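Side-chain contacts in ankyrin repeat domain protein (Legionella pneumophila subsp. pneumophila, PDB 6MCA), which is a Legionella effector, with ankyrin repeats and a cysteine protease-like fold, and interacts with the host LARP7 component of the 7SK snRNP complex: residues P58-A63 with K83-G88; D49-D52 with F56-L59; R66-A71 with T104-T109; I30-M35 with H237-E242. All blocks are in the same frame, centred on the assembly; numbering follows the deposited sequence. Where two conformers were deposited one is given.

All four contacts lie on the same side of the chain's centre, in the N-terminal helical part, which continues into the ankyrin repeats, and at its join to the rest of the protein. Contacts 1 and 2 are adjacent, their centres about 6 Å apart, and share P58 and L59 on helix 58-65. Contact 3, centred about 13 Å from contact 1, uses helix 68-76, the next helix in the chain, and pairs it with helix 101-109. Along the sequence contact 2 closes before contact 3 opens, whereas contacts 1 and 3 interleave. In sequence, contact 4 encloses the other three; it brings helix 26-31 to the loop ahead of helix 242-251, joining the N-terminal helices to the later part of the chain.

Contact 1: P58-A63 with K83-G88; sequences PLIECA and KPDVTG
The carboxylate of D85 turns one oxygen to I60 and the other back into its own loop. OD2 lies 4.1 Å from I60 CD1 and also takes a hydrogen bond from W94 NE1. OD1 receives T87 N at 2.9 Å on its anti side, 20° out of the carboxylate plane, while T87 OG1 donates to the syn lone pair of the same D85 OD1. Donors at both oxygens, T87 N and OG1 at OD1 and W94 NE1 at OD2, hold the carboxylate's rotation.

The other flat groups are the peptide units on either side of P84. I60 CD1 comes up to them, 3.7 Å from K83 O and 3.8 Å from D85 N, so a single methyl makes every close approach between helix residues 58-63 and loop residues 83-88. It gets there because I60 CG1 stands beside the backbone N (chi1 -66°) and the chain then runs out fully extended.

In the fold, this is the loop that links helix 68-76 to helix 91-97 in the ankyrin stack. Residues D85 to G88 form a type I beta turn, closed by G88 N donating to D85 O at 3.0 Å. The T87 N bond to D85 OD1 adds an Asx turn, and the spacing of D85 and G88 matches the ankyrin consensus. P91 and W94 of helix 91-97 also pack on the I60 side chain. K83 takes another path: its side chain runs fully extended, and NZ donates to D49 O in the loop before helix 58-65.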
loop_
_atom_site.group_PDB
_atom_site.type_symbol
_atom_site.label_atom_id
_atom_site.label_comp_id
_atom_site.label_asym_id
_atom_site.label_seq_id
_atom_site.Cartn_x
_atom_site.Cartn_y
_atom_site.Cartn_z
ATOM N N PRO A 58 -25.917 -5.181 -5.508
ATOM C CA PRO A 58 -26.741 -4.275 -4.688
ATOM C C PRO A 58 -26.282 -4.176 -3.240
ATOM O O PRO A 58 -26.299 -3.082 -2.661
ATOM C CB PRO A 58 -28.143 -4.888 -4.805
ATOM C CG PRO A 58 -28.136 -5.577 -6.123
ATOM C CD PRO A 58 -26.741 -6.102 -6.313
ATOM N N LEU A 59 -25.858 -5.293 -2.642
ATOM C CA LEU A 59 -25.370 -5.255 -1.267
ATOM C C LEU A 59 -24.074 -4.460 -1.163
ATOM O O LEU A 59 -23.876 -3.706 -0.202
ATOM C CB LEU A 59 -25.175 -6.675 -0.740
ATOM C CG LEU A 59 -24.890 -6.801 0.757
ATOM C CD1 LEU A 59 -26.022 -6.189 1.568
ATOM C CD2 LEU A 59 -24.674 -8.257 1.142
ATOM N N ILE A 60 -23.180 -4.614 -2.141
ATOM C CA ILE A 60 -21.951 -3.830 -2.140
ATOM C C ILE A 60 -22.255 -2.354 -2.364
ATOM O O ILE A 60 -21.585 -1.484 -1.796
ATOM C CB ILE A 60 -20.966 -4.385 -3.186
ATOM C CG1 ILE A 60 -20.508 -5.790 -2.786
ATOM C CG2 ILE A 60 -19.769 -3.463 -3.350
ATOM C CD1 ILE A 60 -19.465 -6.383 -3.709
ATOM N N GLU A 61 -23.269 -2.042 -3.175
ATOM C CA GLU A 61 -23.702 -0.654 -3.311
ATOM C C GLU A 61 -24.190 -0.102 -1.977
ATOM O O GLU A 61 -23.860 1.031 -1.604
ATOM C CB GLU A 61 -24.803 -0.546 -4.368
ATOM C CG GLU A 61 -24.356 -0.880 -5.782
ATOM C CD GLU A 61 -23.576 0.243 -6.436
ATOM O OE1 GLU A 61 -23.505 1.344 -5.850
ATOM O OE2 GLU A 61 -23.037 0.026 -7.542
ATOM N N CYS A 62 -24.978 -0.895 -1.244
ATOM C CA CYS A 62 -25.435 -0.478 0.078
ATOM C C CYS A 62 -24.261 -0.236 1.017
ATOM O O CYS A 62 -24.256 0.735 1.782
ATOM C CB CYS A 62 -26.371 -1.534 0.665
ATOM S SG CYS A 62 -27.937 -1.705 -0.204
ATOM N N ALA A 63 -23.258 -1.116 0.975
ATOM C CA ALA A 63 -22.088 -0.946 1.831
ATOM C C ALA A 63 -21.317 0.318 1.466
ATOM O O ALA A 63 -20.890 1.071 2.349
ATOM C CB ALA A 63 -21.185 -2.175 1.737
ATOM N N LYS A 83 -20.609 -12.429 -1.636
ATOM C CA LYS A 83 -20.260 -12.320 -3.049
ATOM C C LYS A 83 -19.429 -11.067 -3.286
ATOM O O LYS A 83 -19.889 -9.959 -2.980
ATOM C CB LYS A 83 -21.509 -12.291 -3.924
ATOM C CG LYS A 83 -21.188 -12.201 -5.407
ATOM C CD LYS A 83 -22.425 -12.332 -6.272
ATOM C CE LYS A 83 -22.055 -12.287 -7.747
ATOM N NZ LYS A 83 -23.242 -12.431 -8.630
ATOM N N PRO A 84 -18.216 -11.185 -3.820
ATOM C CA PRO A 84 -17.374 -10.000 -4.005
ATOM C C PRO A 84 -17.477 -9.417 -5.404
ATOM O O PRO A 84 -18.141 -9.984 -6.277
ATOM C CB PRO A 84 -15.970 -10.548 -3.739
ATOM C CG PRO A 84 -16.042 -11.947 -4.303
ATOM C CD PRO A 84 -17.476 -12.427 -4.106
ATOM N N ASP A 85 -16.818 -8.284 -5.626
ATOM C CA ASP A 85 -16.640 -7.757 -6.971
ATOM C C ASP A 85 -15.434 -8.454 -7.602
ATOM O O ASP A 85 -14.884 -9.410 -7.049
ATOM C CB ASP A 85 -16.505 -6.237 -6.935
ATOM C CG ASP A 85 -15.393 -5.768 -6.018
ATOM O OD1 ASP A 85 -14.212 -5.896 -6.401
ATOM O OD2 ASP A 85 -15.698 -5.264 -4.916
ATOM N N VAL A 86 -15.003 -7.978 -8.773
ATOM C CA VAL A 86 -13.939 -8.662 -9.506
ATOM C C VAL A 86 -12.624 -8.628 -8.734
ATOM O O VAL A 86 -11.785 -9.524 -8.884
ATOM C CB VAL A 86 -13.792 -8.052 -10.917
ATOM C CG1 VAL A 86 -13.308 -6.613 -10.834
ATOM C CG2 VAL A 86 -12.859 -8.896 -11.777
ATOM N N THR A 87 -12.428 -7.618 -7.885
ATOM C CA THR A 87 -11.194 -7.503 -7.117
ATOM C C THR A 87 -11.168 -8.402 -5.889
ATOM O O THR A 87 -10.115 -8.520 -5.252
ATOM C CB THR A 87 -10.971 -6.052 -6.682
ATOM O OG1 THR A 87 -11.834 -5.744 -5.579
ATOM C CG2 THR A 87 -11.267 -5.099 -7.830
ATOM N N GLY A 88 -12.285 -9.036 -5.542
ATOM C CA GLY A 88 -12.357 -9.869 -4.364
ATOM C C GLY A 88 -12.834 -9.169 -3.111
ATOM O O GLY A 88 -12.830 -9.786 -2.037
#

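Contact 2: D49-D52 with F56-L59; sequences DDID and FTPL
D52 and F56 clasp each other across the turn that leads into helix 58-65, the sequence running from aspartate through glycine to T57-P58-L59 as in the ankyrin consensus.

Two hydrogen bonds do the clasping. D52 N donates to F56 O at 2.7 Å, nearly along the carbonyl axis, and F56 N returns a bond of 2.9 Å to D52 OD1, arriving from above the carboxylate, 42° out of its plane. With CG set between its backbone N and carbonyl carbon (chi1 59°), the D52 carboxylate folds back over the turn. OD1 also accepts from Y54 N, making an Asx turn, so this oxygen serves two backbone donors. T57 uses its hydroxyl as the N-cap, accepting from I60 N.

Charge is less simply settled. D52 OD2 sits close to E61 OE2, an approach of two acids that would probably raise the pKa of one, so that they may share a proton.

Apolar contacts complete the turn. I51 CD1 meets T57 CG2 at 3.6 Å, the two side chains crossing at a slant. The F56 ring packs edge to face with W94, while its CB stays 3.9 Å from D52 OD1.

Along the backbone, I51 CA makes a CA-H...O contact with F56 O at 3.3 Å, and P58 CD comes within 3.5 Å of D50 O.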
loop_
_atom_site.group_PDB
_atom_site.type_symbol
_atom_site.label_atom_id
_atom_site.label_comp_id
_atom_site.label_asym_id
_atom_site.label_seq_id
_atom_site.Cartn_x
_atom_site.Cartn_y
_atom_site.Cartn_z
ATOM N N ASP A 49 -28.335 -10.670 -6.733
ATOM C CA ASP A 49 -26.902 -10.911 -6.641
ATOM C C ASP A 49 -26.163 -10.497 -7.908
ATOM O O ASP A 49 -24.957 -10.737 -8.016
ATOM C CB ASP A 49 -26.633 -12.391 -6.348
ATOM C CG ASP A 49 -27.108 -12.815 -4.971
ATOM O OD1 ASP A 49 -26.826 -12.091 -3.993
ATOM O OD2 ASP A 49 -27.760 -13.877 -4.867
ATOM N N ASP A 50 -26.857 -9.885 -8.865
ATOM C CA ASP A 50 -26.253 -9.576 -10.154
ATOM C C ASP A 50 -25.246 -8.439 -10.034
ATOM O O ASP A 50 -25.426 -7.503 -9.251
ATOM C CB ASP A 50 -27.332 -9.203 -11.173
ATOM C CG ASP A 50 -28.054 -10.413 -11.732
ATOM O OD1 ASP A 50 -27.422 -11.484 -11.852
ATOM O OD2 ASP A 50 -29.255 -10.292 -12.059
ATOM N N ILE A 51 -24.179 -8.530 -10.823
ATOM C CA ILE A 51 -23.211 -7.446 -10.939
ATOM C C ILE A 51 -23.810 -6.355 -11.815
ATOM O O ILE A 51 -24.252 -6.620 -12.940
ATOM C CB ILE A 51 -21.886 -7.963 -11.518
ATOM C CG1 ILE A 51 -21.259 -8.998 -10.580
ATOM C CG2 ILE A 51 -20.928 -6.811 -11.774
ATOM C CD1 ILE A 51 -20.693 -8.410 -9.305
ATOM N N ASP A 52 -23.830 -5.125 -11.307
ATOM C CA ASP A 52 -24.503 -4.033 -11.993
ATOM C C ASP A 52 -23.555 -3.352 -12.981
ATOM O O ASP A 52 -22.439 -3.815 -13.234
ATOM C CB ASP A 52 -25.088 -3.048 -10.977
ATOM C CG ASP A 52 -24.037 -2.450 -10.050
ATOM O OD1 ASP A 52 -22.835 -2.452 -10.389
ATOM O OD2 ASP A 52 -24.423 -1.976 -8.961
ATOM N N PHE A 56 -20.532 -3.762 -9.270
ATOM C CA PHE A 56 -20.851 -4.111 -7.895
ATOM C C PHE A 56 -22.186 -4.842 -7.833
ATOM O O PHE A 56 -22.940 -4.902 -8.806
ATOM C CB PHE A 56 -20.895 -2.860 -7.005
ATOM C CG PHE A 56 -19.610 -2.084 -6.987
ATOM C CD1 PHE A 56 -18.443 -2.667 -6.529
ATOM C CD2 PHE A 56 -19.571 -0.769 -7.419
ATOM C CE1 PHE A 56 -17.259 -1.959 -6.509
ATOM C CE2 PHE A 56 -18.389 -0.054 -7.400
ATOM C CZ PHE A 56 -17.231 -0.651 -6.944
ATOM N N THR A 57 -22.465 -5.408 -6.667
ATOM C CA THR A 57 -23.757 -5.990 -6.349
ATOM C C THR A 57 -24.594 -4.991 -5.567
ATOM O O THR A 57 -24.065 -4.017 -5.023
ATOM C CB THR A 57 -23.580 -7.275 -5.529
ATOM O OG1 THR A 57 -23.083 -6.948 -4.226
ATOM C CG2 THR A 57 -22.607 -8.220 -6.215
ATOM N N PRO A 58 -25.917 -5.181 -5.508
ATOM C CA PRO A 58 -26.741 -4.275 -4.688
ATOM C C PRO A 58 -26.282 -4.176 -3.240
ATOM O O PRO A 58 -26.299 -3.082 -2.661
ATOM C CB PRO A 58 -28.143 -4.888 -4.805
ATOM C CG PRO A 58 -28.136 -5.577 -6.123
ATOM C CD PRO A 58 -26.741 -6.102 -6.313
ATOM N N LEU A 59 -25.858 -5.293 -2.642
ATOM C CA LEU A 59 -25.370 -5.255 -1.267
ATOM C C LEU A 59 -24.074 -4.460 -1.163
ATOM O O LEU A 59 -23.876 -3.706 -0.202
ATOM C CB LEU A 59 -25.175 -6.675 -0.740
ATOM C CG LEU A 59 -24.890 -6.801 0.757
ATOM C CD1 LEU A 59 -26.022 -6.189 1.568
ATOM C CD2 LEU A 59 -24.674 -8.257 1.142
#

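Contact 3: R66-A71 with T104-T109; sequences RQIKIA and TKLLLT
L106 does the packing here with one methyl: its CD2 sits 3.7 Å from I68 CG1 and 4.0 Å from A71 CB. I68 and A71 are one turn apart on helix 68-76, and the leucine branch is placed between them. L106 points at the other helix with CG trans to its backbone nitrogen (chi1 169°), which carries CD2 out to meet both partners. I68 and L106 cross at a slant, and I68 was modelled in two conformers, so the I68 approach describes one of them. The A71 side is the more enclosed: A71 is buried, and L59 and C62 of helix 58-65 pack on it as well, whereas I68 remains partly exposed.

Helix 101-109 lies in a predicted ankyrin repeat, and here it packs against helix 68-76, the neighbouring helix in the stack.

The loose side is the solvent side. K69 and K105 are exposed, with their amines led off from the interface. T109 is exposed as well, but its hydroxyl folds back: OG1 donates to K105 O at 2.6 Å from 36° above the carbonyl plane, while T109 N bonds to K105 O from the opposite face at 2.9 Å.

No hydrogen bond or charge pair joins the two segments. Their mutual hold is apolar and small, one methyl against two neighbours, and makes up one part of the packing between these helices; the polar atoms of T109, N and OG1 alike, are spent on K105 O within helix 101-109.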
loop_
_atom_site.group_PDB
_atom_site.type_symbol
_atom_site.label_atom_id
_atom_site.label_comp_id
_atom_site.label_asym_id
_atom_site.label_seq_id
_atom_site.Cartn_x
_atom_site.Cartn_y
_atom_site.Cartn_z
ATOM N N ARG A 66 -23.371 3.289 2.604
ATOM C CA ARG A 66 -23.728 3.276 4.027
ATOM C C ARG A 66 -25.240 3.256 4.241
ATOM O O ARG A 66 -25.755 3.857 5.187
ATOM C CB ARG A 66 -23.108 4.464 4.768
ATOM C CG ARG A 66 -21.609 4.617 4.605
ATOM C CD ARG A 66 -21.167 5.981 5.106
ATOM N NE ARG A 66 -19.718 6.143 5.069
ATOM C CZ ARG A 66 -18.917 5.904 6.100
ATOM N NH1 ARG A 66 -19.424 5.491 7.253
ATOM N NH2 ARG A 66 -17.608 6.081 5.979
ATOM N N GLN A 67 -25.958 2.577 3.346
ATOM C CA GLN A 67 -27.417 2.492 3.384
ATOM C C GLN A 67 -27.790 1.187 4.076
ATOM O O GLN A 67 -27.828 0.125 3.448
ATOM C CB GLN A 67 -27.996 2.568 1.977
ATOM C CG GLN A 67 -27.833 3.923 1.315
ATOM C CD GLN A 67 -28.933 4.889 1.702
ATOM O OE1 GLN A 67 -29.899 5.071 0.964
ATOM N NE2 GLN A 67 -28.797 5.506 2.868
ATOM N N ILE A 68 -28.081 1.270 5.374
ATOM C CA ILE A 68 -28.260 0.056 6.163
ATOM C C ILE A 68 -29.665 -0.524 6.004
ATOM O O ILE A 68 -29.839 -1.745 6.079
ATOM C CB ILE A 68 -27.915 0.332 7.639
ATOM C CG1 ILE A 68 -27.812 -0.979 8.422
ATOM C CG2 ILE A 68 -28.930 1.277 8.273
ATOM C CD1 ILE A 68 -26.882 -0.905 9.612
ATOM N N LYS A 69 -30.681 0.312 5.771
ATOM C CA LYS A 69 -32.033 -0.218 5.605
ATOM C C LYS A 69 -32.166 -1.026 4.317
ATOM O O LYS A 69 -32.782 -2.102 4.309
ATOM C CB LYS A 69 -33.050 0.923 5.635
ATOM C CG LYS A 69 -32.786 1.964 6.713
ATOM C CD LYS A 69 -34.013 2.196 7.582
ATOM C CE LYS A 69 -34.053 1.231 8.757
ATOM N NZ LYS A 69 -35.145 1.565 9.713
ATOM N N ILE A 70 -31.591 -0.530 3.220
ATOM C CA ILE A 70 -31.631 -1.277 1.968
ATOM C C ILE A 70 -30.827 -2.566 2.095
ATOM O O ILE A 70 -31.194 -3.602 1.527
ATOM C CB ILE A 70 -31.128 -0.400 0.808
ATOM C CG1 ILE A 70 -31.797 0.976 0.862
ATOM C CG2 ILE A 70 -31.398 -1.077 -0.525
ATOM C CD1 ILE A 70 -31.665 1.775 -0.416
ATOM N N ALA A 71 -29.729 -2.528 2.854
ATOM C CA ALA A 71 -28.954 -3.743 3.085
ATOM C C ALA A 71 -29.749 -4.757 3.899
ATOM O O ALA A 71 -29.672 -5.963 3.643
ATOM C CB ALA A 71 -27.637 -3.402 3.782
ATOM N N THR A 104 -20.917 -3.105 9.381
ATOM C CA THR A 104 -20.060 -4.253 9.653
ATOM C C THR A 104 -20.742 -5.235 10.598
ATOM O O THR A 104 -20.688 -6.451 10.387
ATOM C CB THR A 104 -18.726 -3.789 10.239
ATOM O OG1 THR A 104 -18.089 -2.883 9.329
ATOM C CG2 THR A 104 -17.806 -4.977 10.491
ATOM N N LYS A 105 -21.395 -4.721 11.643
ATOM C CA LYS A 105 -22.097 -5.589 12.581
ATOM C C LYS A 105 -23.266 -6.297 11.908
ATOM O O LYS A 105 -23.492 -7.491 12.141
ATOM C CB LYS A 105 -22.578 -4.778 13.785
ATOM C CG LYS A 105 -23.095 -5.616 14.942
ATOM C CD LYS A 105 -23.687 -4.737 16.032
ATOM C CE LYS A 105 -24.242 -5.568 17.178
ATOM N NZ LYS A 105 -24.969 -4.726 18.169
ATOM N N LEU A 106 -24.016 -5.580 11.067
ATOM C CA LEU A 106 -25.116 -6.201 10.336
ATOM C C LEU A 106 -24.612 -7.326 9.442
ATOM O O LEU A 106 -25.195 -8.415 9.404
ATOM C CB LEU A 106 -25.857 -5.150 9.510
ATOM C CG LEU A 106 -26.859 -5.701 8.491
ATOM C CD1 LEU A 106 -28.009 -6.414 9.188
ATOM C CD2 LEU A 106 -27.373 -4.598 7.580
ATOM N N LEU A 107 -23.519 -7.079 8.714
ATOM C CA LEU A 107 -22.984 -8.101 7.820
ATOM C C LEU A 107 -22.471 -9.306 8.600
ATOM O O LEU A 107 -22.739 -10.454 8.227
ATOM C CB LEU A 107 -21.876 -7.508 6.950
ATOM C CG LEU A 107 -22.332 -6.470 5.923
ATOM C CD1 LEU A 107 -21.140 -5.876 5.192
ATOM C CD2 LEU A 107 -23.317 -7.084 4.940
ATOM N N LEU A 108 -21.735 -9.066 9.689
ATOM C CA LEU A 108 -21.206 -10.168 10.486
ATOM C C LEU A 108 -22.318 -10.974 11.143
ATOM O O LEU A 108 -22.172 -12.187 11.335
ATOM C CB LEU A 108 -20.244 -9.635 11.547
ATOM C CG LEU A 108 -18.883 -9.134 11.058
ATOM C CD1 LEU A 108 -18.139 -8.431 12.181
ATOM C CD2 LEU A 108 -18.059 -10.283 10.499
ATOM N N THR A 109 -23.431 -10.323 11.493
ATOM C CA THR A 109 -24.540 -11.033 12.122
ATOM C C THR A 109 -25.105 -12.107 11.200
ATOM O O THR A 109 -25.479 -13.194 11.656
ATOM C CB THR A 109 -25.633 -10.042 12.523
ATOM O OG1 THR A 109 -25.107 -9.106 13.472
ATOM C CG2 THR A 109 -26.821 -10.767 13.141
#

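Contact 4: I30-M35 with H237-E242; sequences IISHRM and HPRLGE. With TLA (L(+)-tartaric acid), chain C.
I31 presents two different methyl groups to P238 and R239 because of its first torsion: with CG1 beside the backbone N (chi1 -68°), CD1 reaches the proline while CG2 is turned to the arginine. R239 starts out extended and then bends at chi3 (-53°), which brings its guanidinium over I31 CG2. I31 CD1 meets P238 CG at 3.6 Å, the two side chains sliding past each other in opposite directions. I31 CG2 lies over one face of the guanidinium, 3.8 Å from R239 NH2, and S32 OG stands at the edge, in its plane, 3.5 Å from NH2. The S32 hydroxyl has its own hydrogen bond, to N28 O.

This is a join between distant parts of the chain. Helix 26-31 ends here in a Schellman motif with H33 as its C-prime residue, and the partner is the loop between helices 215-233 and 242-251. Y54 and E61 also pack on both I31 and P238.

Beside the apolar patch a tartrate, probably from the crystallisation liquor, bridges two histidines. H33 NE2 donates to its O1 at 3.1 Å, and H237 NE2 to its O11 at 2.6 Å. T65 O is bonded to the tartrate too. R239 N donates to H237 ND1 at 3.1 Å, only 2° out of the ring plane.

That bond fixes the orientation of the H237 ring and leaves NE2 turned to the tartrate carboxylate. With ND1 accepting from R239 N, the proton probably sits on NE2, consistent with its bond to O11, and such a site could probably accept an anion in the crystal.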
loop_
_atom_site.group_PDB
_atom_site.type_symbol
_atom_site.label_atom_id
_atom_site.label_comp_id
_atom_site.label_asym_id
_atom_site.label_seq_id
_atom_site.Cartn_x
_atom_site.Cartn_y
_atom_site.Cartn_z
ATOM N N ILE A 30 -30.205 2.723 -5.360
ATOM C CA ILE A 30 -29.405 2.687 -4.139
ATOM C C ILE A 30 -28.548 3.942 -4.022
ATOM O O ILE A 30 -28.468 4.561 -2.955
ATOM C CB ILE A 30 -28.549 1.407 -4.106
ATOM C CG1 ILE A 30 -29.441 0.178 -3.909
ATOM C CG2 ILE A 30 -27.490 1.488 -3.018
ATOM C CD1 ILE A 30 -28.695 -1.138 -3.981
ATOM N N ILE A 31 -27.906 4.341 -5.121
ATOM C CA ILE A 31 -27.046 5.523 -5.102
ATOM C C ILE A 31 -27.858 6.771 -4.774
ATOM O O ILE A 31 -27.388 7.667 -4.062
ATOM C CB ILE A 31 -26.304 5.658 -6.446
ATOM C CG1 ILE A 31 -25.289 4.525 -6.608
ATOM C CG2 ILE A 31 -25.612 7.009 -6.555
ATOM C CD1 ILE A 31 -24.926 4.238 -8.046
ATOM N N SER A 32 -29.091 6.842 -5.270
ATOM C CA SER A 32 -29.968 7.979 -5.018
ATOM C C SER A 32 -30.708 7.878 -3.689
ATOM O O SER A 32 -31.607 8.689 -3.439
ATOM C CB SER A 32 -30.975 8.128 -6.161
ATOM O OG SER A 32 -30.315 8.376 -7.389
ATOM N N HIS A 33 -30.358 6.902 -2.848
ATOM C CA HIS A 33 -30.939 6.740 -1.513
ATOM C C HIS A 33 -32.435 6.444 -1.563
ATOM O O HIS A 33 -33.167 6.736 -0.614
ATOM C CB HIS A 33 -30.664 7.963 -0.632
ATOM C CG HIS A 33 -29.236 8.088 -0.203
ATOM N ND1 HIS A 33 -28.861 8.171 1.120
ATOM C CD2 HIS A 33 -28.090 8.145 -0.923
ATOM C CE1 HIS A 33 -27.545 8.270 1.198
ATOM N NE2 HIS A 33 -27.054 8.258 -0.028
ATOM N N ARG A 34 -32.902 5.855 -2.660
ATOM C CA ARG A 34 -34.280 5.403 -2.781
ATOM C C ARG A 34 -34.344 3.897 -2.571
ATOM O O ARG A 34 -33.526 3.149 -3.115
ATOM C CB ARG A 34 -34.865 5.759 -4.150
ATOM C CG ARG A 34 -35.275 7.213 -4.306
ATOM C CD ARG A 34 -35.958 7.443 -5.646
ATOM N NE ARG A 34 -35.001 7.480 -6.748
ATOM C CZ ARG A 34 -35.335 7.401 -8.031
ATOM N NH1 ARG A 34 -34.396 7.443 -8.966
ATOM N NH2 ARG A 34 -36.608 7.278 -8.382
ATOM N N MET A 35 -35.311 3.458 -1.779
ATOM C CA MET A 35 -35.505 2.029 -1.564
ATOM C C MET A 35 -35.978 1.385 -2.860
ATOM O O MET A 35 -37.008 1.800 -3.407
ATOM C CB MET A 35 -36.514 1.783 -0.445
ATOM C CG MET A 35 -36.825 0.313 -0.214
ATOM S SD MET A 35 -35.455 -0.567 0.561
ATOM C CE MET A 35 -35.475 0.156 2.199
ATOM N N HIS A 237 -16.320 5.210 -5.543
ATOM C CA HIS A 237 -17.740 5.534 -5.527
ATOM C C HIS A 237 -18.281 5.590 -6.952
ATOM O O HIS A 237 -17.651 6.195 -7.827
ATOM C CB HIS A 237 -17.977 6.863 -4.818
ATOM C CG HIS A 237 -19.367 7.024 -4.288
ATOM N ND1 HIS A 237 -20.461 7.200 -5.108
ATOM C CD2 HIS A 237 -19.842 7.032 -3.020
ATOM C CE1 HIS A 237 -21.549 7.310 -4.368
ATOM N NE2 HIS A 237 -21.201 7.213 -3.097
ATOM N N PRO A 238 -19.432 4.971 -7.228
ATOM C CA PRO A 238 -19.954 4.971 -8.604
ATOM C C PRO A 238 -20.434 6.330 -9.085
ATOM O O PRO A 238 -20.465 6.554 -10.302
ATOM C CB PRO A 238 -21.112 3.965 -8.539
ATOM C CG PRO A 238 -21.505 3.930 -7.098
ATOM C CD PRO A 238 -20.244 4.143 -6.322
ATOM N N ARG A 239 -20.804 7.244 -8.184
ATOM C CA ARG A 239 -21.333 8.543 -8.602
ATOM C C ARG A 239 -21.162 9.519 -7.437
ATOM O O ARG A 239 -21.918 9.460 -6.465
ATOM C CB ARG A 239 -22.790 8.428 -9.025
ATOM C CG ARG A 239 -23.481 9.757 -9.288
ATOM C CD ARG A 239 -24.990 9.580 -9.360
ATOM N NE ARG A 239 -25.370 8.543 -10.315
ATOM C CZ ARG A 239 -26.582 8.003 -10.393
ATOM N NH1 ARG A 239 -26.833 7.063 -11.295
ATOM N NH2 ARG A 239 -27.543 8.398 -9.569
ATOM N N LEU A 240 -20.179 10.408 -7.552
ATOM C CA LEU A 240 -19.940 11.400 -6.512
ATOM C C LEU A 240 -21.087 12.402 -6.449
ATOM O O LEU A 240 -21.694 12.753 -7.463
ATOM C CB LEU A 240 -18.621 12.130 -6.761
ATOM C CG LEU A 240 -17.357 11.270 -6.723
ATOM C CD1 LEU A 240 -16.124 12.122 -6.975
ATOM C CD2 LEU A 240 -17.246 10.536 -5.396
ATOM N N GLY A 241 -21.376 12.867 -5.236
ATOM C CA GLY A 241 -22.488 13.772 -5.022
ATOM C C GLY A 241 -22.129 15.035 -4.268
ATOM O O GLY A 241 -20.956 15.413 -4.196
ATOM N N GLU A 242 -23.143 15.686 -3.691
ATOM C CA GLU A 242 -22.941 16.986 -3.057
ATOM C C GLU A 242 -21.936 16.910 -1.914
ATOM O O GLU A 242 -21.065 17.779 -1.786
ATOM C CB GLU A 242 -24.280 17.532 -2.559
ATOM C CG GLU A 242 -24.166 18.771 -1.684
HETATM O O1 TLA C . -24.109 7.995 -0.895
HETATM O O11 TLA C . -21.937 7.885 -0.718
HETATM C C1 TLA C . -23.068 8.034 -0.185
HETATM C C2 TLA C . -23.177 8.262 1.321
HETATM O O2 TLA C . -24.511 8.123 1.719
HETATM C C3 TLA C . -22.687 9.667 1.665
HETATM O O3 TLA C . -23.760 10.565 1.607
HETATM C C4 TLA C . -22.101 9.665 3.075
HETATM O O4 TLA C . -22.711 10.247 4.009
HETATM O O41 TLA C . -21.009 9.081 3.302
#